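Local coordinates for thioredoxin-like protein (Klebsiella pneumoniae subsp. pneumoniae MGH 78578, PDB 3TY1) that has no established function but belongs to the galactose mutarotase-like supersandwich proteins and probably binds carbohydrate, at residues 351-354 / 355-359; 62-65 / 66-69; 20-23 / 24-27. One frame throughout, in Å; residues are numbered along the deposited sequence.

Interaction 1: 351-354 / 355-359; sequences LLHD and SAQVA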
ATOM      1  N   LEU A 351      19.074 -30.986  -3.157  1.00 28.55           N
ATOM      2  CA  LEU A 351      19.958 -30.503  -4.204  1.00 30.16           C
ATOM      3  C   LEU A 351      20.872 -31.691  -4.586  1.00 32.71           C
ATOM      4  O   LEU A 351      21.734 -32.153  -3.811  1.00 31.45           O
ATOM      5  CB  LEU A 351      20.748 -29.276  -3.727  1.00 29.89           C
ATOM      6  CG  LEU A 351      21.462 -28.487  -4.855  1.00 32.54           C
ATOM      7  CD1 LEU A 351      20.420 -27.997  -5.857  1.00 33.62           C
ATOM      8  CD2 LEU A 351      22.266 -27.314  -4.317  1.00 35.11           C
ATOM      9  N   LEU A 352      20.649 -32.193  -5.794  1.00 32.85           N
ATOM     10  CA  LEU A 352      21.340 -33.357  -6.327  1.00 29.51           C
ATOM     11  C   LEU A 352      22.585 -32.832  -7.030  1.00 32.42           C
ATOM     12  O   LEU A 352      22.502 -31.947  -7.911  1.00 33.92           O
ATOM     13  CB  LEU A 352      20.397 -34.099  -7.289  1.00 32.61           C
ATOM     14  CG  LEU A 352      18.944 -34.413  -6.816  1.00 33.48           C
ATOM     15  CD1 LEU A 352      18.105 -34.917  -7.977  1.00 32.29           C
ATOM     16  CD2 LEU A 352      18.912 -35.393  -5.632  1.00 36.08           C
ATOM     17  N   HIS A 353      23.763 -33.283  -6.594  1.00 34.41           N
ATOM     18  CA  HIS A 353      25.024 -32.674  -7.089  1.00 34.50           C
ATOM     19  C   HIS A 353      26.012 -33.694  -7.653  1.00 37.88           C
ATOM     20  O   HIS A 353      27.180 -33.385  -7.811  1.00 38.70           O
ATOM     21  CB  HIS A 353      25.668 -31.801  -6.005  1.00 34.49           C
ATOM     22  CG  HIS A 353      25.969 -32.523  -4.719  1.00 34.29           C
ATOM     23  ND1 HIS A 353      27.168 -33.156  -4.483  1.00 38.55           N
ATOM     24  CD2 HIS A 353      25.225 -32.697  -3.599  1.00 33.47           C
ATOM     25  CE1 HIS A 353      27.145 -33.699  -3.272  1.00 41.53           C
ATOM     26  NE2 HIS A 353      25.973 -33.439  -2.716  1.00 36.93           N
ATOM     27  N   ASP A 354      25.560 -34.916  -7.913  1.00 37.41           N
ATOM     28  CA  ASP A 354      26.365 -35.862  -8.690  1.00 38.52           C
ATOM     29  C   ASP A 354      25.474 -36.890  -9.398  1.00 38.42           C
ATOM     30  O   ASP A 354      24.275 -36.973  -9.122  1.00 39.32           O
ATOM     31  CB  ASP A 354      27.521 -36.482  -7.871  1.00 39.43           C
ATOM     32  CG  ASP A 354      27.050 -37.402  -6.749  1.00 50.60           C
ATOM     33  OD1 ASP A 354      25.939 -37.964  -6.829  1.00 47.26           O
ATOM     34  OD2 ASP A 354      27.828 -37.581  -5.785  1.00 59.06           O
ATOM     35  N   SER A 355      26.083 -37.661 -10.299  1.00 38.13           N
ATOM     36  CA  SER A 355      25.366 -38.664 -11.107  1.00 40.44           C
ATOM     37  C   SER A 355      24.660 -39.709 -10.272  1.00 39.03           C
ATOM     38  O   SER A 355      23.507 -40.026 -10.555  1.00 39.08           O
ATOM     39  CB  SER A 355      26.306 -39.331 -12.102  1.00 41.44           C
ATOM     40  OG  SER A 355      26.818 -38.342 -12.984  1.00 48.56           O
ATOM     41  N   ALA A 356      25.333 -40.190  -9.228  1.00 38.45           N
ATOM     42  CA  ALA A 356      24.782 -41.227  -8.344  1.00 39.51           C
ATOM     43  C   ALA A 356      23.531 -40.745  -7.653  1.00 39.75           C
ATOM     44  O   ALA A 356      22.574 -41.500  -7.500  1.00 35.80           O
ATOM     45  CB  ALA A 356      25.857 -41.706  -7.307  1.00 41.02           C
ATOM     46  N   GLN A 357      23.524 -39.474  -7.226  1.00 38.32           N
ATOM     47  CA  GLN A 357      22.325 -38.902  -6.596  1.00 37.96           C
ATOM     48  C   GLN A 357      21.163 -38.780  -7.547  1.00 37.85           C
ATOM     49  O   GLN A 357      20.033 -39.131  -7.183  1.00 39.79           O
ATOM     50  CB  GLN A 357      22.611 -37.539  -5.950  1.00 36.81           C
ATOM     51  CG  GLN A 357      23.445 -37.655  -4.707  1.00 36.15           C
ATOM     52  CD  GLN A 357      23.851 -36.319  -4.143  1.00 36.87           C
ATOM     53  OE1 GLN A 357      23.399 -35.256  -4.591  1.00 38.51           O
ATOM     54  NE2 GLN A 357      24.703 -36.357  -3.130  1.00 45.04           N
ATOM     55  N   VAL A 358      21.414 -38.262  -8.742  1.00 35.06           N
ATOM     56  CA  VAL A 358      20.370 -38.212  -9.773  1.00 38.18           C
ATOM     57  C   VAL A 358      19.843 -39.638 -10.123  1.00 41.71           C
ATOM     58  O   VAL A 358      18.627 -39.848 -10.280  1.00 40.45           O
ATOM     59  CB  VAL A 358      20.888 -37.480 -11.049  1.00 39.65           C
ATOM     60  CG1 VAL A 358      19.914 -37.619 -12.215  1.00 39.68           C
ATOM     61  CG2 VAL A 358      21.216 -35.973 -10.719  1.00 36.24           C
ATOM     62  N   ALA A 359      20.757 -40.612 -10.239  1.00 43.24           N
ATOM     63  CA  ALA A 359      20.398 -41.991 -10.618  1.00 41.90           C
ATOM     64  C   ALA A 359      19.490 -42.615  -9.558  1.00 42.13           C
ATOM     65  O   ALA A 359      18.492 -43.272  -9.898  1.00 41.68           O
ATOM     66  CB  ALA A 359      21.654 -42.839 -10.857  1.00 41.34           C
TER
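His353 and Gln357 meet at the junction of strand 342-352 and helix 355-369, where hydrogen bonds carry most of the contact. Gln357 OE1 receives His353 N at 2.8 Å, with the donor lying 36° out of the carbonyl plane. Asp354 takes the N-cap place: its OD1 accepts Gln357 N at 2.9 Å, nearly end-on to the carboxylate C-O bond. CG of Asp354 lies between its own N and carbonyl carbon (chi1 67°), which brings OD1 over the first helical turn. The helical backbone bond from Val358 N to Asp354 O measures 3.2 Å. Gln357 thus uses both ends: its side chain takes the N-H of His353, the residue before the N-cap, while its backbone N-H is capped by Asp354.

The His353 ring and the Gln357 amide are 86° apart, with Gln357 CD 3.8 Å above one face of the ring, toward its rim. Phe77 also stacks with this ring. Apolar contact is confined to Leu352 CB and Val358 CG2, 4.0 Å apart.

Chemically, the carboxylate of Asp354 would probably be favoured by the positive end of the helix dipole, while Gln357 satisfies the N-H of His353, just before the cap.

Interaction 2: 62-65 / 66-69; sequences TLSP and TRGM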
ATOM      1  N   THR A  62      18.287 -18.741   1.807  1.00 22.83           N
ATOM      2  CA  THR A  62      17.799 -17.382   2.046  1.00 24.50           C
ATOM      3  C   THR A  62      16.330 -17.369   1.951  1.00 25.77           C
ATOM      4  O   THR A  62      15.767 -17.839   0.956  1.00 27.58           O
ATOM      5  CB  THR A  62      18.371 -16.383   1.019  1.00 26.88           C
ATOM      6  OG1 THR A  62      19.794 -16.423   1.090  1.00 30.40           O
ATOM      7  CG2 THR A  62      17.871 -14.951   1.297  1.00 23.74           C
ATOM      8  N   LEU A  63      15.692 -16.825   2.976  1.00 25.90           N
ATOM      9  CA  LEU A  63      14.231 -16.660   2.946  1.00 23.79           C
ATOM     10  C   LEU A  63      13.877 -15.241   3.345  1.00 25.17           C
ATOM     11  O   LEU A  63      14.726 -14.534   3.845  1.00 24.51           O
ATOM     12  CB  LEU A  63      13.553 -17.712   3.783  1.00 28.12           C
ATOM     13  CG  LEU A  63      13.757 -17.911   5.250  1.00 36.18           C
ATOM     14  CD1 LEU A  63      12.875 -16.851   5.964  1.00 30.90           C
ATOM     15  CD2 LEU A  63      13.336 -19.294   5.677  1.00 31.61           C
ATOM     16  N   SER A  64      12.636 -14.830   3.111  1.00 26.46           N
ATOM     17  CA  SER A  64      12.186 -13.496   3.459  1.00 25.51           C
ATOM     18  C   SER A  64      10.981 -13.508   4.396  1.00 23.17           C
ATOM     19  O   SER A  64       9.880 -13.848   3.968  1.00 25.20           O
ATOM     20  CB  SER A  64      11.856 -12.688   2.205  1.00 27.00           C
ATOM     21  OG  SER A  64      11.371 -11.435   2.635  1.00 25.37           O
ATOM     22  N   PRO A  65      11.170 -13.106   5.672  1.00 24.45           N
ATOM     23  CA  PRO A  65      10.047 -12.993   6.592  1.00 23.70           C
ATOM     24  C   PRO A  65       9.013 -11.940   6.205  1.00 26.16           C
ATOM     25  O   PRO A  65       7.849 -12.041   6.580  1.00 28.12           O
ATOM     26  CB  PRO A  65      10.728 -12.602   7.896  1.00 24.35           C
ATOM     27  CG  PRO A  65      12.107 -13.230   7.763  1.00 25.64           C
ATOM     28  CD  PRO A  65      12.455 -12.963   6.390  1.00 25.92           C
ATOM     29  N   THR A  66       9.435 -10.901   5.496  1.00 26.15           N
ATOM     30  CA  THR A  66       8.525  -9.883   5.014  1.00 24.39           C
ATOM     31  C   THR A  66       7.575 -10.437   3.957  1.00 26.13           C
ATOM     32  O   THR A  66       6.438  -9.968   3.838  1.00 26.97           O
ATOM     33  CB  THR A  66       9.351  -8.735   4.429  1.00 25.98           C
ATOM     34  OG1 THR A  66      10.234  -8.289   5.451  1.00 30.20           O
ATOM     35  CG2 THR A  66       8.470  -7.558   3.969  1.00 27.35           C
ATOM     36  N   ARG A  67       8.076 -11.396   3.154  1.00 25.90           N
ATOM     37  CA  ARG A  67       7.326 -12.003   2.053  1.00 25.95           C
ATOM     38  C   ARG A  67       6.924 -13.448   2.390  1.00 25.78           C
ATOM     39  O   ARG A  67       7.363 -14.395   1.744  1.00 26.86           O
ATOM     40  CB  ARG A  67       8.167 -11.913   0.768  1.00 25.20           C
ATOM     41  CG  ARG A  67       8.480 -10.432   0.340  1.00 23.96           C
ATOM     42  CD  ARG A  67       9.219 -10.331  -0.979  1.00 24.89           C
ATOM     43  NE  ARG A  67       8.450 -10.994  -2.027  1.00 22.91           N
ATOM     44  CZ  ARG A  67       7.320 -10.564  -2.573  1.00 24.67           C
ATOM     45  NH1 ARG A  67       6.791  -9.364  -2.253  1.00 26.98           N
ATOM     46  NH2 ARG A  67       6.700 -11.366  -3.453  1.00 26.85           N
ATOM     47  N   GLY A  68       6.192 -13.591   3.504  1.00 25.07           N
ATOM     48  CA  GLY A  68       5.525 -14.847   3.923  1.00 27.27           C
ATOM     49  C   GLY A  68       6.425 -16.040   4.175  1.00 28.60           C
ATOM     50  O   GLY A  68       5.974 -17.162   4.122  1.00 28.85           O
HETATM   51  N   MSE A  69       7.698 -15.772   4.453  1.00 26.91           N
HETATM   52  CA  MSE A  69       8.720 -16.818   4.590  1.00 26.72           C
HETATM   53  C   MSE A  69       8.991 -17.573   3.283  1.00 24.93           C
HETATM   54  O   MSE A  69       9.525 -18.701   3.296  1.00 26.17           O
HETATM   55  CB  MSE A  69       8.405 -17.778   5.739  1.00 29.50           C
HETATM   56  CG  MSE A  69       7.997 -17.156   7.035  1.00 24.64           C
HETATM   57 SE   MSE A  69       9.339 -16.241   8.001  0.75 23.47          SE
HETATM   58  CE  MSE A  69      10.535 -17.719   8.551  1.00 25.73           C
TER
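Pro65 offers one face of its pyrrolidine ring to Met69, a selenomethionine here: SE lies over that face, displaced toward its CA and CB side, 3.6 Å from Pro65 CA and 3.9 Å from Pro65 CB. The other flat group, the guanidinium of Arg67, leads away from 62-65, and its nitrogens find partners elsewhere: NH2 forms a salt bridge with Glu112, and NH1 bonds to Asn141 and to the carbonyl of Val91.

Met69 reaches Pro65 by folding back on itself. Its side chain bends at both chi2 (-70°) and chi3, and the curl carries the terminal methyl away from the ring, toward Leu63. There Met69 CE touches Leu63 CD1 at 3.6 Å, the two side chains meeting at a slant. Selenium and methyl thus touch Pro65 and Leu63 respectively.

The polar part centres on Ser64. Its carbonyl oxygen accepts two weak hydrogen bonds, from Met69 N at 2.9 Å and from Arg67 N at 3.2 Å; both are bent, the first with an angle of 128° at the hydrogen. Arg67 N also leans on Ser64 OG at 3.3 Å, again weakly, so its single N-H is shared between two oxygens of one residue. The stronger partner of that hydroxyl is the carbonyl of Lys49. Arg67 CB passes alongside, 3.7 Å from Ser64 OG. Gly68 and Met69 both have positive phi, 61° at the glycine, and this left-handed pair turns the chain back toward strand 70-76.

Taken together, the geometry implies a buried turn in which two weak, bent bonds meet at Ser64 O and a third reaches its OG, while the selenomethionine fills apolar contacts beside the proline and the long basic side chain spends its charge on Glu112.

Interaction 3: 20-23 / 24-27; sequences QINS and DQLK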
ATOM      1  N   GLN A  20      22.332 -11.690  14.187  1.00 29.46           N
ATOM      2  CA  GLN A  20      23.030 -12.876  13.717  1.00 32.68           C
ATOM      3  C   GLN A  20      23.489 -13.729  14.862  1.00 33.52           C
ATOM      4  O   GLN A  20      23.757 -13.239  15.970  1.00 34.59           O
ATOM      5  CB  GLN A  20      24.254 -12.536  12.851  1.00 33.57           C
ATOM      6  CG  GLN A  20      25.410 -11.886  13.599  1.00 42.58           C
ATOM      7  CD  GLN A  20      26.344 -12.885  14.373  1.00 59.08           C
ATOM      8  OE1 GLN A  20      26.669 -13.973  13.867  1.00 41.71           O
ATOM      9  NE2 GLN A  20      26.800 -12.480  15.584  1.00 53.86           N
ATOM     10  N   ILE A  21      23.617 -15.007  14.565  1.00 32.22           N
ATOM     11  CA  ILE A  21      24.347 -15.924  15.441  1.00 33.45           C
ATOM     12  C   ILE A  21      25.253 -16.771  14.580  1.00 33.88           C
ATOM     13  O   ILE A  21      25.004 -16.952  13.393  1.00 31.45           O
ATOM     14  CB  ILE A  21      23.441 -16.796  16.281  1.00 33.20           C
ATOM     15  CG1 ILE A  21      22.515 -17.624  15.388  1.00 35.89           C
ATOM     16  CG2 ILE A  21      22.676 -15.941  17.303  1.00 35.76           C
ATOM     17  CD1 ILE A  21      21.702 -18.663  16.156  1.00 36.21           C
ATOM     18  N   ASN A  22      26.293 -17.312  15.182  1.00 32.68           N
ATOM     19  CA  ASN A  22      27.197 -18.145  14.436  1.00 31.89           C
ATOM     20  C   ASN A  22      27.724 -19.286  15.286  1.00 30.12           C
ATOM     21  O   ASN A  22      27.747 -19.215  16.531  1.00 30.98           O
ATOM     22  CB  ASN A  22      28.286 -17.287  13.744  1.00 32.71           C
ATOM     23  CG  ASN A  22      29.286 -16.707  14.707  1.00 41.27           C
ATOM     24  OD1 ASN A  22      30.081 -17.430  15.315  1.00 39.95           O
ATOM     25  ND2 ASN A  22      29.245 -15.387  14.877  1.00 42.69           N
ATOM     26  N   SER A  23      28.116 -20.340  14.584  1.00 30.12           N
ATOM     27  CA  SER A  23      28.555 -21.585  15.179  1.00 33.31           C
ATOM     28  C   SER A  23      29.777 -21.412  16.093  1.00 38.75           C
ATOM     29  O   SER A  23      29.918 -22.141  17.082  1.00 39.30           O
ATOM     30  CB  SER A  23      28.835 -22.644  14.086  1.00 31.61           C
ATOM     31  OG  SER A  23      29.759 -22.206  13.099  1.00 29.64           O
ATOM     32  N   ASP A  24      30.670 -20.497  15.722  1.00 40.57           N
ATOM     33  CA  ASP A  24      31.837 -20.150  16.552  1.00 46.29           C
ATOM     34  C   ASP A  24      31.433 -19.651  17.932  1.00 47.64           C
ATOM     35  O   ASP A  24      31.823 -20.255  18.936  1.00 46.19           O
ATOM     36  CB  ASP A  24      32.710 -19.075  15.875  1.00 50.30           C
ATOM     37  CG  ASP A  24      33.842 -19.658  15.068  1.00 62.08           C
ATOM     38  OD1 ASP A  24      33.652 -20.722  14.432  1.00 75.55           O
ATOM     39  OD2 ASP A  24      34.932 -19.036  15.076  1.00 77.60           O
ATOM     40  N   GLN A  25      30.650 -18.562  17.979  1.00 46.92           N
ATOM     41  CA  GLN A  25      30.161 -18.033  19.258  1.00 51.61           C
ATOM     42  C   GLN A  25      29.292 -19.020  20.037  1.00 49.63           C
ATOM     43  O   GLN A  25      29.335 -19.007  21.267  1.00 48.05           O
ATOM     44  CB  GLN A  25      29.494 -16.625  19.188  1.00 52.47           C
ATOM     45  CG  GLN A  25      28.788 -16.290  17.945  1.00 60.63           C
ATOM     46  CD  GLN A  25      27.539 -15.454  18.145  1.00 66.83           C
ATOM     47  OE1 GLN A  25      26.416 -15.959  17.958  1.00 51.31           O
ATOM     48  NE2 GLN A  25      27.720 -14.187  18.542  1.00 60.06           N
ATOM     49  N   LEU A  26      28.581 -19.899  19.339  1.00 45.78           N
ATOM     50  CA  LEU A  26      27.792 -20.958  19.978  1.00 48.32           C
ATOM     51  C   LEU A  26      28.638 -22.168  20.436  1.00 48.82           C
ATOM     52  O   LEU A  26      28.095 -23.098  21.041  1.00 48.20           O
ATOM     53  CB  LEU A  26      26.688 -21.469  19.017  1.00 48.10           C
ATOM     54  CG  LEU A  26      25.581 -20.473  18.625  1.00 51.18           C
ATOM     55  CD1 LEU A  26      24.734 -21.017  17.484  1.00 48.73           C
ATOM     56  CD2 LEU A  26      24.712 -20.116  19.816  1.00 51.43           C
ATOM     57  N   LYS A  27      29.939 -22.161  20.119  1.00 46.52           N
ATOM     58  CA  LYS A  27      30.861 -23.245  20.405  1.00 49.36           C
ATOM     59  C   LYS A  27      30.431 -24.587  19.772  1.00 49.66           C
ATOM     60  O   LYS A  27      30.649 -25.646  20.347  1.00 48.88           O
ATOM     61  CB  LYS A  27      31.150 -23.331  21.920  1.00 53.82           C
ATOM     62  CG  LYS A  27      31.535 -21.953  22.476  1.00 58.23           C
ATOM     63  CD  LYS A  27      32.411 -21.976  23.716  1.00 75.35           C
ATOM     64  CE  LYS A  27      32.814 -20.538  24.105  1.00 79.46           C
ATOM     65  NZ  LYS A  27      33.670 -20.460  25.331  1.00 81.87           N
TER
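Beyond strand 19-22 the backbone coils for one turn with helical torsions, Leu26 N bonding to Asn22 O at 3.0 Å and Lys27 N to Asp24 O at 2.9 Å, the latter closing a type I beta turn from Asp24 to Lys27.

Asn22 and Gln25 exchange bonds across this coil. Gln25 N points at Asn22 OD1, 2.9 Å away and with an almost straight N-H (170°), although it comes from above the carbonyl plane. Asn22 N in turn donates, as modelled, to Gln25 OE1 at 3.1 Å, also well off that plane. The reciprocal pair, three residues apart, repeats the pattern of a capping box, here on a single turn that does not continue as a regular helix. CG of Asn22 stands between its backbone N and carbonyl carbon (chi1 71°), which swings the amide over the turn; Asn22 ND2 is then held from the strand side by Gln20 OE1 at 3.1 Å.

The two side chains cross at about a right angle with their amides 40° apart. Gln25 CG comes within 3.1 Å of Asn22 OD1, and its first two torsions lie away from staggered values, so the exact course of this exposed glutamine is somewhat doubtful, and with it the return bond to Asn22 N. On the apolar side Leu26 CD1 meets Ile21 CD1 at 4.1 Å. Leu26 CG, separately, packs 3.3 Å from Asn22 O, the carbonyl oxygen that accepts Leu26 N.

Ile21 and Leu26 both rest on Trp5 of strand 2-9, so the turn touches the ten-stranded sheet as well as its own. Ser23 OG bonds to Phe33 N, and Ile21 pairs through its backbone with Ile35, which joins strand 19-22, outermost in its sheet within the chain, to its neighbour, strand 33-39.

Overall arrangement
From the N terminus, interaction 3 comes first, beginning the loop between strands 19-22 and 33-39. Interaction 2 follows as the link between strands 60-64 and 70-76, two antiparallel neighbours further into the same six-stranded sheet. Interaction 1 comes late, where strand 342-352 of the ten-stranded sheet passes into helix 355-369. The three lie in series along the chain and neither nest nor cross; each is a local bend whose two halves adjoin. In space, interactions 2 and 3 have centres about 22 Å apart, while interaction 1 is about 28 Å from interaction 2 and about 31 Å from interaction 3, centre to centre.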